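Local atomic coordinates of methyl transferase from Methanosarcina acetivorans (Methanosarcina acetivorans, PDB entry 6MRO), a protein that probably transfers methyl groups from S-adenosylmethionine, and binds S-adenosylhomocysteine and calcium ions. Residues N87-D92 against R117-R122; Q23-I26 against E30-P33. The protein carries 1 engineered substitution. All coordinates share one frame; numbering follows the deposited sequence.

Contact 1: N87-D92 against R117-R122. With SAH (S-adenosyl-L-homocysteine), chain B.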
loop_
_atom_site.group_PDB
_atom_site.type_symbol
_atom_site.label_atom_id
_atom_site.label_comp_id
_atom_site.label_asym_id
_atom_site.label_seq_id
_atom_site.Cartn_x
_atom_site.Cartn_y
_atom_site.Cartn_z
ATOM N N ASN A 87 2.856 13.214 2.332
ATOM C CA ASN A 87 1.423 12.973 2.431
ATOM C C ASN A 87 0.904 12.530 1.071
ATOM O O ASN A 87 1.035 13.264 0.092
ATOM C CB ASN A 87 0.707 14.245 2.879
ATOM C CG ASN A 87 -0.701 13.990 3.330
ATOM O OD1 ASN A 87 -1.385 13.083 2.836
ATOM N ND2 ASN A 87 -1.158 14.802 4.276
ATOM N N VAL A 88 0.298 11.343 1.017
ATOM C CA VAL A 88 -0.221 10.819 -0.243
ATOM C C VAL A 88 -1.318 11.725 -0.788
ATOM O O VAL A 88 -1.487 11.847 -2.005
ATOM C CB VAL A 88 -0.704 9.369 -0.040
ATOM C CG1 VAL A 88 -1.611 8.911 -1.191
ATOM C CG2 VAL A 88 0.509 8.446 0.090
ATOM N N LEU A 89 -2.053 12.404 0.094
ATOM C CA LEU A 89 -3.083 13.347 -0.318
ATOM C C LEU A 89 -2.507 14.650 -0.858
ATOM O O LEU A 89 -3.280 15.517 -1.289
ATOM C CB LEU A 89 -4.025 13.640 0.851
ATOM C CG LEU A 89 -4.723 12.435 1.489
ATOM C CD1 LEU A 89 -5.641 12.884 2.618
ATOM C CD2 LEU A 89 -5.501 11.641 0.449
ATOM N N GLU A 90 -1.178 14.803 -0.844
ATOM C CA GLU A 90 -0.505 15.984 -1.376
ATOM C C GLU A 90 0.629 15.617 -2.330
ATOM O O GLU A 90 1.475 16.469 -2.627
ATOM C CB GLU A 90 0.054 16.845 -0.239
ATOM C CG GLU A 90 -0.988 17.482 0.654
ATOM C CD GLU A 90 -0.400 17.915 1.980
ATOM O OE1 GLU A 90 0.834 17.800 2.148
ATOM O OE2 GLU A 90 -1.169 18.371 2.855
ATOM N N MET A 91 0.686 14.376 -2.811
ATOM C CA MET A 91 1.885 13.973 -3.534
ATOM C C MET A 91 1.929 14.489 -4.964
ATOM O O MET A 91 2.898 14.204 -5.672
ATOM C CB MET A 91 2.048 12.449 -3.520
ATOM C CG MET A 91 0.965 11.659 -4.211
ATOM S SD MET A 91 1.348 9.917 -4.041
ATOM C CE MET A 91 -0.147 9.181 -4.701
ATOM N N ASP A 92 0.983 15.316 -5.339
ATOM C CA ASP A 92 1.064 15.959 -6.636
ATOM C C ASP A 92 2.179 17.006 -6.584
ATOM O O ASP A 92 2.639 17.449 -7.593
ATOM C CB ASP A 92 -0.247 16.570 -7.017
ATOM C CG ASP A 92 -0.780 17.501 -6.008
ATOM O OD1 ASP A 92 -0.658 17.316 -4.810
ATOM O OD2 ASP A 92 -1.412 18.445 -6.421
ATOM N N ARG A 117 -11.392 9.946 0.735
ATOM C CA ARG A 117 -11.286 8.805 -0.174
ATOM C C ARG A 117 -11.267 9.236 -1.639
ATOM O O ARG A 117 -10.473 8.714 -2.429
ATOM C CB ARG A 117 -12.429 7.817 0.082
ATOM C CG ARG A 117 -12.189 6.861 1.248
ATOM C CD ARG A 117 -12.567 5.428 0.882
ATOM N NE ARG A 117 -12.645 4.523 2.033
ATOM C CZ ARG A 117 -11.596 4.103 2.743
ATOM N NH1 ARG A 117 -10.374 4.521 2.446
ATOM N NH2 ARG A 117 -11.767 3.267 3.763
ATOM N N LEU A 118 -12.147 10.163 -2.038
ATOM C CA LEU A 118 -12.154 10.600 -3.435
ATOM C C LEU A 118 -10.827 11.247 -3.803
ATOM O O LEU A 118 -10.225 10.915 -4.831
ATOM C CB LEU A 118 -13.315 11.566 -3.700
ATOM C CG LEU A 118 -13.157 12.528 -4.895
ATOM C CD1 LEU A 118 -13.055 11.783 -6.227
ATOM C CD2 LEU A 118 -14.293 13.561 -4.953
ATOM N N LEU A 119 -10.358 12.175 -2.963
ATOM C CA LEU A 119 -9.052 12.794 -3.167
ATOM C C LEU A 119 -7.951 11.743 -3.255
ATOM O O LEU A 119 -7.056 11.834 -4.105
ATOM C CB LEU A 119 -8.767 13.772 -2.026
ATOM C CG LEU A 119 -7.501 14.620 -2.104
ATOM C CD1 LEU A 119 -7.571 15.491 -3.340
ATOM C CD2 LEU A 119 -7.324 15.464 -0.844
ATOM N N PHE A 120 -8.003 10.739 -2.381
ATOM C CA PHE A 120 -7.010 9.669 -2.406
ATOM C C PHE A 120 -6.979 8.984 -3.769
ATOM O O PHE A 120 -5.920 8.869 -4.395
ATOM C CB PHE A 120 -7.320 8.677 -1.287
ATOM C CG PHE A 120 -6.441 7.459 -1.276
ATOM C CD1 PHE A 120 -6.882 6.274 -1.837
ATOM C CD2 PHE A 120 -5.186 7.492 -0.676
ATOM C CE1 PHE A 120 -6.089 5.137 -1.810
ATOM C CE2 PHE A 120 -4.386 6.352 -0.648
ATOM C CZ PHE A 120 -4.848 5.173 -1.217
ATOM N N THR A 121 -8.142 8.540 -4.257
ATOM C CA THR A 121 -8.182 7.865 -5.551
ATOM C C THR A 121 -7.629 8.759 -6.657
ATOM O O THR A 121 -6.907 8.286 -7.542
ATOM C CB THR A 121 -9.611 7.428 -5.898
ATOM O OG1 THR A 121 -10.476 8.575 -5.989
ATOM C CG2 THR A 121 -10.156 6.479 -4.862
ATOM N N ARG A 122 -7.941 10.043 -6.621
ATOM C CA ARG A 122 -7.474 10.935 -7.676
ATOM C C ARG A 122 -5.970 11.105 -7.690
ATOM O O ARG A 122 -5.386 11.173 -8.715
ATOM C CB ARG A 122 -8.205 12.291 -7.692
ATOM C CG ARG A 122 -7.683 13.271 -8.763
ATOM C CD ARG A 122 -8.631 13.573 -9.958
ATOM N NE ARG A 122 -8.006 14.190 -11.162
ATOM C CZ ARG A 122 -8.157 15.457 -11.568
ATOM N NH1 ARG A 122 -8.920 16.297 -10.898
ATOM N NH2 ARG A 122 -7.535 15.893 -12.641
HETATM N N SAH B . 2.528 -0.293 4.375
HETATM C CA SAH B . 3.147 -0.472 5.703
HETATM C CB SAH B . 2.444 0.394 6.741
HETATM C CG SAH B . 0.926 0.213 6.766
HETATM S SD SAH B . 0.114 1.093 8.120
HETATM C C SAH B . 3.122 -1.925 6.149
HETATM O O SAH B . 2.501 -2.778 5.497
HETATM O OXT SAH B . 3.719 -2.258 7.185
HETATM C "C5'" SAH B . -0.423 2.543 7.162
HETATM C "C4'" SAH B . 0.702 3.554 6.927
HETATM O "O4'" SAH B . 0.186 4.652 6.185
HETATM C "C3'" SAH B . 1.339 4.126 8.193
HETATM O "O3'" SAH B . 2.739 3.909 8.105
HETATM C "C2'" SAH B . 0.954 5.598 8.160
HETATM O "O2'" SAH B . 1.917 6.480 8.717
HETATM C "C1'" SAH B . 0.761 5.846 6.673
HETATM N N9 SAH B . -0.142 6.948 6.322
HETATM C C8 SAH B . -1.395 7.220 6.827
HETATM N N7 SAH B . -1.885 8.294 6.183
HETATM C C5 SAH B . -0.974 8.694 5.262
HETATM C C6 SAH B . -0.951 9.735 4.339
HETATM N N6 SAH B . -1.973 10.575 4.239
HETATM N N1 SAH B . 0.144 9.887 3.530
HETATM C C2 SAH B . 1.214 9.016 3.622
HETATM N N3 SAH B . 1.204 7.993 4.545
HETATM C C4 SAH B . 0.114 7.839 5.335
#
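V88 and L89 meet F120 and L119 of helix 114-127 across this contact. V88 is the side chain to follow outward, because its branches part company. Its CB lies 3.7 Å from N1 of the bound S-adenosylhomocysteine. CG1, turned anti to the backbone N (chi1 164°), reaches the F120 ring, with CE2 3.8 Å away and CD2 only slightly farther. The other branch, CG2, goes to the adenine and comes within 3.6 Å of C2. One buried valine therefore touches both the ligand and the helix.

L89 approaches the same ring differently. Its CD2 lies at the ring edge, near the plane, and presses on the backbone of F120, 3.8 Å from CA. Nearer its own backbone, L89 CB touches L119 CD2 more loosely, at 4.1 Å.

The loop after strand 82-85 reads the adenine in this Rossmann-like methyltransferase fold. V88 N donates almost straight to N1, at 2.9 Å and 174°, while N6 of the adenine donates to N87 OD1 over 2.9 Å. That oxygen also accepts from L89 N, which stands above the amide's carbonyl plane, and the bond closes an Asx turn leading into the 3-10 segment. An alanine at N87 has no such oxygen, so the adenine amino group and L89 N would lose a shared acceptor and the turn is likely to be held less firmly. L108 and I39 touch both V88 and F120.

Contact 2: Q23-I26 against E30-P33; sequences QALI and EIRP
L25 and I31 meet through both backbone and side chain. The carbonyl oxygen of L25 takes two N-H groups from the chain that has just left the helix. I31 N gives the straighter bond, 3.1 Å at 162°, from well above the carbonyl plane; E30 N adds a weak one at 3.0 Å. I31 points its CB toward the helix, and its extended CG1-CD1 arm (chi2 -180°) reaches L25, with CD1 3.6 Å from L25 CB and almost as near to L25 CD1.

The other branch of I31, CG2, receives I26. The I26 side chain starts off away from the loop, but its second torsion (chi2 -79°) swings CD1 back to within 3.6 Å of I31 CG2. A water bridges the same two residues, donating to I26 O and to I31 O, 2.7 Å from each oxygen.

L25 CD2 lies over the flat face of the E30 carboxylate, 3.6 Å from CD. Its two oxygens have partners outside the segments: OE1 is hydrogen-bonded to Y170 OH, and OE2 to S28 OG in the turn between the segments. These two hydroxyls hold the carboxylate at both oxygens, which is likely to fix its face against the leucine.

The chain turns aside here, in the short connection from helix 20-27 to strand 35-39. L25 and I31 both rest on F135 of strand 132-139, while I26 and I31 lie against L50 of helix 45-51, and I26 also touches M49 there.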
loop_
_atom_site.group_PDB
_atom_site.type_symbol
_atom_site.label_atom_id
_atom_site.label_comp_id
_atom_site.label_asym_id
_atom_site.label_seq_id
_atom_site.Cartn_x
_atom_site.Cartn_y
_atom_site.Cartn_z
ATOM N N GLN A 23 4.385 -10.549 -1.936
ATOM C CA GLN A 23 5.373 -11.531 -2.381
ATOM C C GLN A 23 4.798 -12.420 -3.476
ATOM O O GLN A 23 5.495 -12.773 -4.440
ATOM C CB GLN A 23 5.836 -12.395 -1.206
ATOM C CG GLN A 23 6.576 -13.669 -1.623
ATOM C CD GLN A 23 7.913 -13.383 -2.292
ATOM O OE1 GLN A 23 8.608 -12.429 -1.928
ATOM N NE2 GLN A 23 8.280 -14.206 -3.275
ATOM N N ALA A 24 3.512 -12.751 -3.366
ATOM C CA ALA A 24 2.879 -13.634 -4.338
ATOM C C ALA A 24 2.695 -12.940 -5.682
ATOM O O ALA A 24 2.670 -13.606 -6.725
ATOM C CB ALA A 24 1.534 -14.120 -3.793
ATOM N N LEU A 25 2.561 -11.608 -5.672
ATOM C CA LEU A 25 2.481 -10.852 -6.919
ATOM C C LEU A 25 3.796 -10.908 -7.674
ATOM O O LEU A 25 3.811 -10.836 -8.907
ATOM C CB LEU A 25 2.105 -9.392 -6.641
ATOM C CG LEU A 25 0.679 -9.130 -6.152
ATOM C CD1 LEU A 25 0.507 -7.654 -5.761
ATOM C CD2 LEU A 25 -0.303 -9.526 -7.257
ATOM N N ILE A 26 4.907 -11.035 -6.956
ATOM C CA ILE A 26 6.174 -11.268 -7.631
ATOM C C ILE A 26 6.208 -12.680 -8.201
ATOM O O ILE A 26 6.545 -12.883 -9.375
ATOM C CB ILE A 26 7.350 -10.998 -6.674
ATOM C CG1 ILE A 26 7.340 -9.520 -6.272
ATOM C CG2 ILE A 26 8.673 -11.334 -7.352
ATOM C CD1 ILE A 26 7.924 -8.602 -7.332
ATOM N N GLU A 30 2.955 -10.850 -11.820
ATOM C CA GLU A 30 2.078 -9.690 -11.953
ATOM C C GLU A 30 2.811 -8.383 -11.698
ATOM O O GLU A 30 2.445 -7.341 -12.263
ATOM C CB GLU A 30 0.909 -9.811 -10.983
ATOM C CG GLU A 30 -0.166 -10.757 -11.481
ATOM C CD GLU A 30 -1.199 -11.048 -10.406
ATOM O OE1 GLU A 30 -2.149 -10.250 -10.321
ATOM O OE2 GLU A 30 -1.070 -12.063 -9.665
ATOM N N ILE A 31 3.813 -8.407 -10.828
ATOM C CA ILE A 31 4.669 -7.252 -10.595
ATOM C C ILE A 31 5.938 -7.492 -11.398
ATOM O O ILE A 31 6.694 -8.436 -11.133
ATOM C CB ILE A 31 4.953 -7.033 -9.104
ATOM C CG1 ILE A 31 3.682 -6.544 -8.399
ATOM C CG2 ILE A 31 6.078 -6.015 -8.927
ATOM C CD1 ILE A 31 3.842 -6.284 -6.909
ATOM N N ARG A 32 6.131 -6.676 -12.429
ATOM C CA ARG A 32 7.247 -6.760 -13.349
ATOM C C ARG A 32 8.129 -5.540 -13.173
ATOM O O ARG A 32 7.659 -4.505 -12.696
ATOM C CB ARG A 32 6.752 -6.830 -14.803
ATOM C CG ARG A 32 5.822 -7.988 -15.086
ATOM C CD ARG A 32 5.427 -8.006 -16.560
ATOM N NE ARG A 32 4.574 -6.874 -16.914
ATOM C CZ ARG A 32 3.327 -6.712 -16.470
ATOM N NH1 ARG A 32 2.624 -5.652 -16.845
ATOM N NH2 ARG A 32 2.782 -7.606 -15.649
ATOM N N PRO A 33 9.412 -5.621 -13.522
ATOM C CA PRO A 33 10.312 -4.480 -13.289
ATOM C C PRO A 33 9.780 -3.190 -13.897
ATOM O O PRO A 33 9.350 -3.152 -15.057
ATOM C CB PRO A 33 11.617 -4.922 -13.955
ATOM C CG PRO A 33 11.587 -6.424 -13.835
ATOM C CD PRO A 33 10.140 -6.785 -14.061
HETATM O O HOH W 1 7.364 -11.081 -11.240
#

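In the fold
Contact 2 closes before contact 1 opens, so the two come in series along the chain. Their centres are 24 Å apart, on opposite sides of the chain's centre, and the nearest atoms stay about 15 Å from each other. What they share is the central mixed sheet. Residues 30-33 lead into strand 35-39, in the middle of the sheet, and V88 and F120 of contact 1 pack on I39 at the end of that strand. Residues 87-92 follow strand 82-85, at one edge of the sheet. Contact 1 borders the adenine pocket through N87 and V88, whereas contact 2, its L25 side chain about 12 Å from the ligand, lies just before strand 35-39, the first strand in the chain.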